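Glcnac-alpha-1,4-gal-releasing endo-beta-galactosidase (Clostridium perfringens, PDB 1UPS) probably hydrolyses internal beta-galactosidic linkages of glycans, releasing the disaccharide GlcNAc-alpha-1,4-Gal, with a calcium-binding glycosyl hydrolase family 16 domain. Local coordinates at residues Y130-A135 with I271-V276. Sequence-based numbering, arbitrary orientation.
With CA (calcium ion), chain C.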
loop_
_atom_site.group_PDB
_atom_site.type_symbol
_atom_site.label_atom_id
_atom_site.label_comp_id
_atom_site.label_asym_id
_atom_site.label_seq_id
_atom_site.Cartn_x
_atom_site.Cartn_y
_atom_site.Cartn_z
ATOM N N TYR A 130 8.324 5.219 -7.433
ATOM C CA TYR A 130 6.947 5.717 -7.368
ATOM C C TYR A 130 6.167 5.059 -8.510
ATOM O O TYR A 130 6.450 5.301 -9.684
ATOM C CB TYR A 130 6.921 7.265 -7.520
ATOM C CG TYR A 130 5.569 7.860 -7.130
ATOM C CD1 TYR A 130 4.494 7.868 -8.024
ATOM C CD2 TYR A 130 5.354 8.356 -5.851
ATOM C CE1 TYR A 130 3.232 8.388 -7.649
ATOM C CE2 TYR A 130 4.109 8.865 -5.471
ATOM C CZ TYR A 130 3.057 8.888 -6.371
ATOM O OH TYR A 130 1.842 9.408 -5.961
ATOM N N PHE A 131 5.222 4.186 -8.158
ATOM C CA PHE A 131 4.504 3.352 -9.128
ATOM C C PHE A 131 3.077 3.844 -9.248
ATOM O O PHE A 131 2.458 4.112 -8.226
ATOM C CB PHE A 131 4.460 1.921 -8.586
ATOM C CG PHE A 131 5.817 1.273 -8.478
ATOM C CD1 PHE A 131 6.713 1.639 -7.470
ATOM C CD2 PHE A 131 6.207 0.309 -9.412
ATOM C CE1 PHE A 131 7.992 1.039 -7.396
ATOM C CE2 PHE A 131 7.465 -0.294 -9.351
ATOM C CZ PHE A 131 8.362 0.061 -8.344
ATOM N N GLU A 132 2.541 3.959 -10.467
ATOM C CA GLU A 132 1.217 4.569 -10.605
ATOM C C GLU A 132 0.427 3.946 -11.738
ATOM O O GLU A 132 0.993 3.669 -12.809
ATOM C CB GLU A 132 1.384 6.080 -10.850
ATOM C CG GLU A 132 0.087 6.873 -11.031
ATOM C CD GLU A 132 0.360 8.371 -11.134
ATOM O OE1 GLU A 132 -0.002 8.985 -12.178
ATOM O OE2 GLU A 132 0.943 8.947 -10.177
ATOM N N ILE A 133 -0.866 3.705 -11.509
ATOM C CA ILE A 133 -1.778 3.417 -12.614
ATOM C C ILE A 133 -2.961 4.372 -12.558
ATOM O O ILE A 133 -3.261 4.966 -11.503
ATOM C CB ILE A 133 -2.272 1.942 -12.620
ATOM C CG1 ILE A 133 -3.245 1.670 -11.440
ATOM C CG2 ILE A 133 -1.052 0.969 -12.694
ATOM C CD1 ILE A 133 -3.949 0.240 -11.479
ATOM N N ARG A 134 -3.629 4.518 -13.700
ATOM C CA ARG A 134 -4.893 5.220 -13.742
ATOM C C ARG A 134 -5.872 4.199 -14.293
ATOM O O ARG A 134 -5.628 3.615 -15.344
ATOM C CB ARG A 134 -4.789 6.449 -14.654
ATOM C CG ARG A 134 -6.087 7.228 -14.801
ATOM C CD ARG A 134 -5.842 8.623 -15.427
ATOM N NE ARG A 134 -7.050 9.438 -15.535
ATOM C CZ ARG A 134 -7.851 9.472 -16.603
ATOM N NH1 ARG A 134 -7.594 8.710 -17.655
ATOM N NH2 ARG A 134 -8.921 10.278 -16.625
ATOM N N ALA A 135 -6.947 3.930 -13.554
ATOM C CA ALA A 135 -7.785 2.782 -13.877
ATOM C C ALA A 135 -9.239 3.037 -13.530
ATOM O O ALA A 135 -9.531 3.818 -12.629
ATOM C CB ALA A 135 -7.263 1.505 -13.103
ATOM N N ILE A 271 -7.346 -0.132 -17.788
ATOM C CA ILE A 271 -6.158 0.559 -17.279
ATOM C C ILE A 271 -5.624 1.528 -18.336
ATOM O O ILE A 271 -5.189 1.104 -19.401
ATOM C CB ILE A 271 -5.064 -0.451 -16.878
ATOM C CG1 ILE A 271 -5.636 -1.517 -15.925
ATOM C CG2 ILE A 271 -3.876 0.262 -16.207
ATOM C CD1 ILE A 271 -5.130 -2.904 -16.227
ATOM N N ASP A 272 -5.622 2.822 -18.008
ATOM C CA ASP A 272 -5.211 3.871 -18.949
ATOM C C ASP A 272 -3.698 3.878 -19.157
ATOM O O ASP A 272 -3.210 4.017 -20.292
ATOM C CB ASP A 272 -5.723 5.234 -18.446
ATOM C CG ASP A 272 -5.327 6.393 -19.348
ATOM O OD1 ASP A 272 -5.290 7.530 -18.818
ATOM O OD2 ASP A 272 -5.056 6.260 -20.565
ATOM N N TYR A 273 -2.947 3.729 -18.068
ATOM C CA TYR A 273 -1.492 3.715 -18.131
ATOM C C TYR A 273 -0.910 3.126 -16.862
ATOM O O TYR A 273 -1.594 3.060 -15.829
ATOM C CB TYR A 273 -0.894 5.126 -18.345
ATOM C CG TYR A 273 -1.133 6.151 -17.225
ATOM C CD1 TYR A 273 -0.402 6.104 -16.021
ATOM C CD2 TYR A 273 -2.019 7.223 -17.415
ATOM C CE1 TYR A 273 -0.614 7.039 -15.011
ATOM C CE2 TYR A 273 -2.218 8.183 -16.412
ATOM C CZ TYR A 273 -1.514 8.091 -15.231
ATOM O OH TYR A 273 -1.722 9.036 -14.259
ATOM N N MET A 274 0.347 2.698 -16.960
ATOM C CA MET A 274 1.191 2.384 -15.808
ATOM C C MET A 274 2.508 3.138 -15.984
ATOM O O MET A 274 3.107 3.101 -17.059
ATOM C CB MET A 274 1.476 0.877 -15.717
ATOM C CG MET A 274 2.450 0.519 -14.577
ATOM S SD MET A 274 2.841 -1.250 -14.571
ATOM C CE MET A 274 4.383 -1.252 -13.655
ATOM N N ARG A 275 2.947 3.825 -14.934
ATOM C CA ARG A 275 4.194 4.580 -14.974
ATOM C C ARG A 275 4.970 4.316 -13.698
ATOM O O ARG A 275 4.383 4.165 -12.616
ATOM C CB ARG A 275 3.906 6.087 -15.109
ATOM C CG ARG A 275 3.224 6.463 -16.437
ATOM C CD ARG A 275 2.895 7.951 -16.579
ATOM N NE ARG A 275 1.985 8.189 -17.698
ATOM C CZ ARG A 275 1.133 9.211 -17.772
ATOM N NH1 ARG A 275 1.081 10.126 -16.799
ATOM N NH2 ARG A 275 0.338 9.336 -18.836
ATOM N N VAL A 276 6.290 4.256 -13.824
ATOM C CA VAL A 276 7.157 4.154 -12.652
ATOM C C VAL A 276 8.260 5.198 -12.748
ATOM O O VAL A 276 8.967 5.278 -13.767
ATOM C CB VAL A 276 7.818 2.764 -12.534
ATOM C CG1 VAL A 276 8.575 2.654 -11.217
ATOM C CG2 VAL A 276 6.755 1.623 -12.647
HETATM CA CA CA C . -3.641 5.319 -22.231
HETATM O O HOH W 1 -4.908 7.246 -23.153
HETATM O O HOH W 2 -2.188 7.082 -21.564
#
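Phe-131 and Val-276 stand side by side in a non-hydrogen-bonded pair of two antiparallel strands, 130-135 and 271-276, within one sheet of the family 16 beta-sandwich. Val-276 CG1 sits over one face of the Phe-131 ring, 3.7 Å from its centroid, a CH-pi contact that suits a compact branched residue. Ile-133 continues this tightly packed apolar face with CG2 against Met-274 CB, and both Phe-131 and Ile-133 press on Trp-148 of the facing sheet. Small Ala-135 ends the row beside Ile-271.

The other face carries polar groups. Tyr-273 OH donates to the anti lone pair of Glu-132 OE1 at 2.7 Å; this buried carboxylate oxygen also accepts from Asn-23. The Tyr-273 ring lies between Arg-134 CB on one face and the guanidinium carbon of Arg-275 on the other, while Arg-275 itself bridges to Glu-37.

A classic beta bulge interrupts the regular pairing: Asp-272 and Tyr-273 together oppose Arg-134, and Asp-272 N, not Tyr-273 N, bonds to Arg-134 O (2.8 Å). Here Arg-134 and Asp-272, both partly exposed, form the looser side of the contact, while Ala-135 and Ile-271 stay buried on the apolar face. The bulge turns Asp-272 toward the neighbouring strand, where extended Arg-134 brings NH1 to OD1 in a salt bridge that meets the carboxylate from above its plane. That leaves the other oxygen for calcium, bound by Asp-272 OD2 and Asp-272 O at 2.4 Å each.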